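Local coordinates for UDP-N-acetylglucosamine--peptide N-acetylglucosaminyltransferase stabilizing protein GtfB (Streptococcus gordonii, PDB 5E9T) that partners the glycosyltransferase GtfA as a substrate-binding subunit in adding the first GlcNAc to the serine-rich repeat adhesin GspB, at residues B[41-49]-B[176-187]. Residues are numbered along the deposited sequence; the frame is centred on the assembly and turned at random.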
HETATM    1  N   MSE B  41      10.446  42.078  11.194  1.00 48.94           N
HETATM    2  CA  MSE B  41      10.032  41.372  12.400  1.00 40.32           C
HETATM    3  C   MSE B  41      10.898  40.151  12.713  1.00 39.37           C
HETATM    4  O   MSE B  41      11.790  39.792  11.943  1.00 35.47           O
HETATM    5  CB  MSE B  41       8.564  40.959  12.253  1.00 31.66           C
HETATM    6  CG  MSE B  41       7.753  41.981  11.455  1.00 39.32           C
HETATM    7 SE   MSE B  41       5.839  41.637  11.276  1.00 43.55          SE
HETATM    8  CE  MSE B  41       5.415  42.936   9.891  1.00 67.46           C
ATOM      9  N   ILE B  42      10.624  39.524  13.857  1.00 35.72           N
ATOM     10  CA  ILE B  42      11.313  38.321  14.308  1.00 33.51           C
ATOM     11  C   ILE B  42      10.307  37.465  15.065  1.00 38.05           C
ATOM     12  O   ILE B  42       9.223  37.922  15.435  1.00 43.72           O
ATOM     13  CB  ILE B  42      12.531  38.625  15.209  1.00 34.77           C
ATOM     14  CG1 ILE B  42      12.143  39.599  16.320  1.00 38.07           C
ATOM     15  CG2 ILE B  42      13.712  39.144  14.396  1.00 34.13           C
ATOM     16  CD1 ILE B  42      13.138  39.636  17.447  1.00 40.40           C
ATOM     17  N   SER B  43      10.669  36.203  15.295  1.00 37.66           N
ATOM     18  CA  SER B  43       9.855  35.302  16.094  1.00 36.15           C
ATOM     19  C   SER B  43      10.770  34.437  16.947  1.00 31.61           C
ATOM     20  O   SER B  43      11.815  33.981  16.462  1.00 39.98           O
ATOM     21  CB  SER B  43       8.979  34.405  15.209  1.00 41.90           C
ATOM     22  OG  SER B  43       8.116  33.603  15.994  1.00 47.84           O
ATOM     23  N   PRO B  44      10.391  34.157  18.198  1.00 26.90           N
ATOM     24  CA  PRO B  44      11.264  33.338  19.054  1.00 27.83           C
ATOM     25  C   PRO B  44      11.498  31.943  18.505  1.00 38.50           C
ATOM     26  O   PRO B  44      12.534  31.333  18.801  1.00 40.94           O
ATOM     27  CB  PRO B  44      10.509  33.302  20.390  1.00 26.20           C
ATOM     28  CG  PRO B  44       9.084  33.563  20.026  1.00 27.41           C
ATOM     29  CD  PRO B  44       9.135  34.522  18.877  1.00 28.71           C
ATOM     30  N   TYR B  45      10.567  31.424  17.703  1.00 44.24           N
ATOM     31  CA  TYR B  45      10.741  30.092  17.137  1.00 39.53           C
ATOM     32  C   TYR B  45      11.780  30.094  16.021  1.00 39.86           C
ATOM     33  O   TYR B  45      12.608  29.178  15.935  1.00 38.04           O
ATOM     34  CB  TYR B  45       9.398  29.568  16.636  1.00 29.16           C
ATOM     35  CG  TYR B  45       8.431  29.276  17.754  1.00 31.65           C
ATOM     36  CD1 TYR B  45       8.542  28.111  18.499  1.00 35.72           C
ATOM     37  CD2 TYR B  45       7.416  30.167  18.076  1.00 34.01           C
ATOM     38  CE1 TYR B  45       7.669  27.836  19.527  1.00 34.68           C
ATOM     39  CE2 TYR B  45       6.532  29.899  19.106  1.00 35.84           C
ATOM     40  CZ  TYR B  45       6.666  28.729  19.828  1.00 34.86           C
ATOM     41  OH  TYR B  45       5.801  28.441  20.857  1.00 36.09           O
ATOM     42  N   THR B  46      11.759  31.114  15.165  1.00 34.35           N
ATOM     43  CA  THR B  46      12.662  31.194  14.024  1.00 30.63           C
ATOM     44  C   THR B  46      13.959  31.930  14.329  1.00 34.99           C
ATOM     45  O   THR B  46      14.885  31.881  13.511  1.00 42.48           O
ATOM     46  CB  THR B  46      11.963  31.893  12.854  1.00 37.57           C
ATOM     47  OG1 THR B  46      11.564  33.205  13.260  1.00 47.75           O
ATOM     48  CG2 THR B  46      10.732  31.118  12.427  1.00 37.11           C
ATOM     49  N   TYR B  47      14.058  32.578  15.490  1.00 38.30           N
ATOM     50  CA  TYR B  47      15.137  33.534  15.734  1.00 38.05           C
ATOM     51  C   TYR B  47      16.481  32.839  15.928  1.00 35.25           C
ATOM     52  O   TYR B  47      17.517  33.349  15.483  1.00 29.73           O
ATOM     53  CB  TYR B  47      14.785  34.390  16.952  1.00 36.51           C
ATOM     54  CG  TYR B  47      15.789  35.459  17.323  1.00 37.72           C
ATOM     55  CD1 TYR B  47      15.834  36.667  16.637  1.00 39.08           C
ATOM     56  CD2 TYR B  47      16.665  35.275  18.384  1.00 36.05           C
ATOM     57  CE1 TYR B  47      16.738  37.648  16.983  1.00 40.02           C
ATOM     58  CE2 TYR B  47      17.569  36.251  18.738  1.00 37.58           C
ATOM     59  CZ  TYR B  47      17.603  37.436  18.035  1.00 42.17           C
ATOM     60  OH  TYR B  47      18.508  38.411  18.388  1.00 50.29           O
ATOM     61  N   PHE B  48      16.489  31.683  16.584  1.00 33.23           N
ATOM     62  CA  PHE B  48      17.728  31.023  16.975  1.00 31.52           C
ATOM     63  C   PHE B  48      18.204  29.974  15.979  1.00 34.21           C
ATOM     64  O   PHE B  48      19.203  29.298  16.247  1.00 36.76           O
ATOM     65  CB  PHE B  48      17.561  30.368  18.347  1.00 32.74           C
ATOM     66  CG  PHE B  48      17.215  31.332  19.443  1.00 34.88           C
ATOM     67  CD1 PHE B  48      18.145  32.256  19.890  1.00 33.47           C
ATOM     68  CD2 PHE B  48      15.964  31.306  20.037  1.00 35.48           C
ATOM     69  CE1 PHE B  48      17.831  33.142  20.901  1.00 32.13           C
ATOM     70  CE2 PHE B  48      15.643  32.187  21.050  1.00 31.05           C
ATOM     71  CZ  PHE B  48      16.577  33.108  21.482  1.00 31.19           C
ATOM     72  N   LEU B  49      17.525  29.818  14.844  1.00 34.08           N
ATOM     73  CA  LEU B  49      17.785  28.679  13.972  1.00 34.07           C
ATOM     74  C   LEU B  49      18.989  28.873  13.058  1.00 39.92           C
ATOM     75  O   LEU B  49      19.481  27.891  12.492  1.00 41.96           O
ATOM     76  CB  LEU B  49      16.533  28.374  13.151  1.00 26.66           C
ATOM     77  CG  LEU B  49      15.322  28.137  14.056  1.00 23.03           C
ATOM     78  CD1 LEU B  49      14.061  27.878  13.249  1.00 23.26           C
ATOM     79  CD2 LEU B  49      15.601  26.987  15.017  1.00 22.48           C
ATOM     80  N   ARG B 176       3.786  28.438  26.619  1.00 45.05           N
ATOM     81  CA  ARG B 176       4.163  29.361  25.552  1.00 47.70           C
ATOM     82  C   ARG B 176       4.447  30.755  26.094  1.00 48.64           C
ATOM     83  O   ARG B 176       5.351  31.446  25.608  1.00 37.89           O
ATOM     84  CB  ARG B 176       3.048  29.413  24.506  1.00 46.47           C
ATOM     85  CG  ARG B 176       3.327  30.315  23.322  1.00 49.20           C
ATOM     86  CD  ARG B 176       3.097  29.568  22.021  1.00 59.33           C
ATOM     87  NE  ARG B 176       1.705  29.164  21.844  1.00 66.74           N
ATOM     88  CZ  ARG B 176       1.325  28.088  21.163  1.00 65.77           C
ATOM     89  NH1 ARG B 176       2.235  27.302  20.607  1.00 65.41           N
ATOM     90  NH2 ARG B 176       0.037  27.790  21.044  1.00 73.70           N
ATOM     91  N   VAL B 177       3.674  31.191  27.095  1.00 52.49           N
ATOM     92  CA  VAL B 177       3.922  32.487  27.719  1.00 46.60           C
ATOM     93  C   VAL B 177       5.321  32.522  28.317  1.00 43.92           C
ATOM     94  O   VAL B 177       6.086  33.467  28.096  1.00 46.23           O
ATOM     95  CB  VAL B 177       2.848  32.790  28.781  1.00 42.83           C
ATOM     96  CG1 VAL B 177       3.299  33.927  29.679  1.00 40.95           C
ATOM     97  CG2 VAL B 177       1.527  33.133  28.114  1.00 46.17           C
ATOM     98  N   ASP B 178       5.684  31.476  29.061  1.00 44.14           N
ATOM     99  CA  ASP B 178       7.005  31.435  29.677  1.00 47.88           C
ATOM    100  C   ASP B 178       8.117  31.412  28.635  1.00 44.93           C
ATOM    101  O   ASP B 178       9.228  31.883  28.906  1.00 46.67           O
ATOM    102  CB  ASP B 178       7.111  30.225  30.604  1.00 58.71           C
ATOM    103  CG  ASP B 178       6.312  30.402  31.881  1.00 63.73           C
ATOM    104  OD1 ASP B 178       6.871  30.950  32.855  1.00 68.30           O
ATOM    105  OD2 ASP B 178       5.128  30.003  31.907  1.00 60.51           O
ATOM    106  N   PHE B 179       7.846  30.885  27.440  1.00 46.18           N
ATOM    107  CA  PHE B 179       8.867  30.893  26.397  1.00 41.04           C
ATOM    108  C   PHE B 179       9.059  32.292  25.827  1.00 39.85           C
ATOM    109  O   PHE B 179      10.193  32.769  25.698  1.00 39.24           O
ATOM    110  CB  PHE B 179       8.509  29.907  25.286  1.00 35.69           C
ATOM    111  CG  PHE B 179       9.505  29.886  24.164  1.00 32.05           C
ATOM    112  CD1 PHE B 179      10.860  29.773  24.431  1.00 32.09           C
ATOM    113  CD2 PHE B 179       9.093  29.987  22.845  1.00 31.36           C
ATOM    114  CE1 PHE B 179      11.784  29.760  23.406  1.00 34.97           C
ATOM    115  CE2 PHE B 179      10.014  29.973  21.814  1.00 25.51           C
ATOM    116  CZ  PHE B 179      11.362  29.860  22.096  1.00 30.89           C
ATOM    117  N   ILE B 180       7.957  32.962  25.475  1.00 41.23           N
ATOM    118  CA  ILE B 180       8.032  34.327  24.954  1.00 39.08           C
ATOM    119  C   ILE B 180       8.755  35.229  25.942  1.00 44.90           C
ATOM    120  O   ILE B 180       9.587  36.063  25.571  1.00 43.49           O
ATOM    121  CB  ILE B 180       6.616  34.850  24.655  1.00 28.26           C
ATOM    122  CG1 ILE B 180       5.898  33.938  23.662  1.00 26.20           C
ATOM    123  CG2 ILE B 180       6.671  36.271  24.118  1.00 25.07           C
ATOM    124  CD1 ILE B 180       4.399  34.155  23.626  1.00 28.39           C
ATOM    125  N   ARG B 181       8.451  35.057  27.220  1.00 52.75           N
ATOM    126  CA  ARG B 181       9.050  35.840  28.289  1.00 55.33           C
ATOM    127  C   ARG B 181      10.558  35.679  28.345  1.00 46.13           C
ATOM    128  O   ARG B 181      11.288  36.666  28.512  1.00 43.63           O
ATOM    129  CB  ARG B 181       8.408  35.390  29.582  1.00 65.16           C
ATOM    130  CG  ARG B 181       7.014  35.929  29.702  1.00 86.79           C
ATOM    131  CD  ARG B 181       7.097  37.310  30.230  1.00101.32           C
ATOM    132  NE  ARG B 181       7.090  37.256  31.674  1.00 99.62           N
ATOM    133  CZ  ARG B 181       8.002  37.799  32.465  1.00103.17           C
ATOM    134  NH1 ARG B 181       7.864  37.653  33.769  1.00101.18           N
ATOM    135  NH2 ARG B 181       9.054  38.462  31.991  1.00111.56           N
ATOM    136  N   PHE B 182      11.029  34.442  28.249  1.00 42.16           N
ATOM    137  CA  PHE B 182      12.454  34.206  28.116  1.00 39.35           C
ATOM    138  C   PHE B 182      13.012  34.977  26.929  1.00 39.65           C
ATOM    139  O   PHE B 182      14.090  35.575  27.016  1.00 41.41           O
ATOM    140  CB  PHE B 182      12.694  32.712  27.968  1.00 35.82           C
ATOM    141  CG  PHE B 182      14.084  32.370  27.584  1.00 35.43           C
ATOM    142  CD1 PHE B 182      14.437  32.252  26.252  1.00 38.59           C
ATOM    143  CD2 PHE B 182      15.040  32.152  28.555  1.00 37.51           C
ATOM    144  CE1 PHE B 182      15.719  31.937  25.896  1.00 44.14           C
ATOM    145  CE2 PHE B 182      16.323  31.829  28.208  1.00 46.10           C
ATOM    146  CZ  PHE B 182      16.666  31.721  26.874  1.00 48.22           C
ATOM    147  N   PHE B 183      12.276  34.984  25.817  1.00 36.50           N
ATOM    148  CA  PHE B 183      12.742  35.645  24.604  1.00 35.95           C
ATOM    149  C   PHE B 183      12.857  37.153  24.802  1.00 40.96           C
ATOM    150  O   PHE B 183      13.835  37.769  24.360  1.00 47.32           O
ATOM    151  CB  PHE B 183      11.794  35.313  23.452  1.00 34.59           C
ATOM    152  CG  PHE B 183      12.287  35.754  22.112  1.00 37.43           C
ATOM    153  CD1 PHE B 183      13.492  35.287  21.618  1.00 37.25           C
ATOM    154  CD2 PHE B 183      11.535  36.619  21.335  1.00 39.26           C
ATOM    155  CE1 PHE B 183      13.945  35.687  20.377  1.00 36.70           C
ATOM    156  CE2 PHE B 183      11.983  37.022  20.095  1.00 35.56           C
ATOM    157  CZ  PHE B 183      13.191  36.555  19.615  1.00 36.24           C
ATOM    158  N   LEU B 184      11.875  37.762  25.469  1.00 42.41           N
ATOM    159  CA  LEU B 184      11.921  39.203  25.704  1.00 43.29           C
ATOM    160  C   LEU B 184      13.100  39.576  26.593  1.00 52.31           C
ATOM    161  O   LEU B 184      13.852  40.507  26.286  1.00 59.82           O
ATOM    162  CB  LEU B 184      10.606  39.674  26.322  1.00 34.86           C
ATOM    163  CG  LEU B 184       9.391  39.564  25.402  1.00 31.36           C
ATOM    164  CD1 LEU B 184       8.144  40.126  26.072  1.00 28.54           C
ATOM    165  CD2 LEU B 184       9.673  40.267  24.081  1.00 28.92           C
ATOM    166  N   GLU B 185      13.275  38.859  27.705  1.00 52.49           N
ATOM    167  CA  GLU B 185      14.424  39.109  28.569  1.00 55.17           C
ATOM    168  C   GLU B 185      15.729  38.821  27.837  1.00 51.17           C
ATOM    169  O   GLU B 185      16.695  39.583  27.950  1.00 45.63           O
ATOM    170  CB  GLU B 185      14.318  38.260  29.838  1.00 60.30           C
ATOM    171  CG  GLU B 185      15.007  38.847  31.068  1.00 70.81           C
ATOM    172  CD  GLU B 185      16.512  38.969  30.909  1.00 80.87           C
ATOM    173  OE1 GLU B 185      17.189  37.925  30.800  1.00 82.00           O
ATOM    174  OE2 GLU B 185      17.014  40.113  30.886  1.00 88.68           O
ATOM    175  N   ARG B 186      15.765  37.730  27.064  1.00 52.92           N
ATOM    176  CA  ARG B 186      17.003  37.308  26.415  1.00 53.53           C
ATOM    177  C   ARG B 186      17.516  38.366  25.450  1.00 51.39           C
ATOM    178  O   ARG B 186      18.725  38.615  25.374  1.00 45.24           O
ATOM    179  CB  ARG B 186      16.780  35.983  25.690  1.00 51.46           C
ATOM    180  CG  ARG B 186      17.914  35.549  24.787  1.00 53.77           C
ATOM    181  CD  ARG B 186      19.183  35.289  25.570  1.00 62.58           C
ATOM    182  NE  ARG B 186      20.169  34.584  24.759  1.00 65.46           N
ATOM    183  CZ  ARG B 186      20.392  33.277  24.826  1.00 60.92           C
ATOM    184  NH1 ARG B 186      19.703  32.527  25.677  1.00 56.67           N
ATOM    185  NH2 ARG B 186      21.309  32.719  24.047  1.00 59.28           N
ATOM    186  N   LEU B 187      16.615  39.000  24.708  1.00 50.75           N
ATOM    187  CA  LEU B 187      16.993  40.046  23.771  1.00 52.22           C
ATOM    188  C   LEU B 187      17.103  41.411  24.431  1.00 58.15           C
ATOM    189  O   LEU B 187      17.422  42.389  23.744  1.00 60.48           O
ATOM    190  CB  LEU B 187      15.995  40.104  22.610  1.00 48.10           C
ATOM    191  CG  LEU B 187      16.267  39.197  21.407  1.00 39.11           C
ATOM    192  CD1 LEU B 187      16.377  37.736  21.820  1.00 42.94           C
ATOM    193  CD2 LEU B 187      15.188  39.381  20.355  1.00 28.94           C
TER
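Ile42 meets the helix 176-186 near its C-terminal end, where its CD1 and CD2 of Leu187 come tip to tip; the same methyl also lies beside CZ of Phe183, 3.8 Å away. An isoleucine suits this place, since the end of its flexible apolar branch touches both a leucine and a ring. Pro44 follows, a compact ring that lets Phe183 come close: its CB sits over one face of that ring in a CH-pi contact, 3.6 Å from the centroid, while also touching CE2 of Phe179. The CB bond of Tyr45 leads away from the helix, yet the length of the side chain brings the ring back, with an apolar face for the edge of Phe179, planes at 57°, and a polar hydroxyl for Glu154. That OH lies 3.2 Å from CD of Arg176 and is hydrogen-bonded to Glu154, which is also salt-bridged to Arg176; the arginine bonds Tyr201 as well. One carboxylate thus serves both segments. In Tyr47, CG anti to the backbone N (chi1 -179°) swings the ring to the edge of Phe183, which meets its face, centroids 5.1 Å apart and planes at 75°. CD2 of Leu187 covers the same face farther along; Tyr47 is an exposed residue, which suits a ring with a polar end. Phe48 brings CZ to the edge of Phe183, 3.8 Å from CD1, and completes an aromatic cluster with Tyr47 and Phe183. The segments share no hydrogen bond and meet through apolar and aromatic contacts. The contact joins strand 41-42, at the edge of a Rossmann-like parallel sheet within this chain, and the short helical turn after it, to the helix following the antiparallel sheet inserted between them in sequence, consistent with the N-terminal domain of a GT-B-type fold.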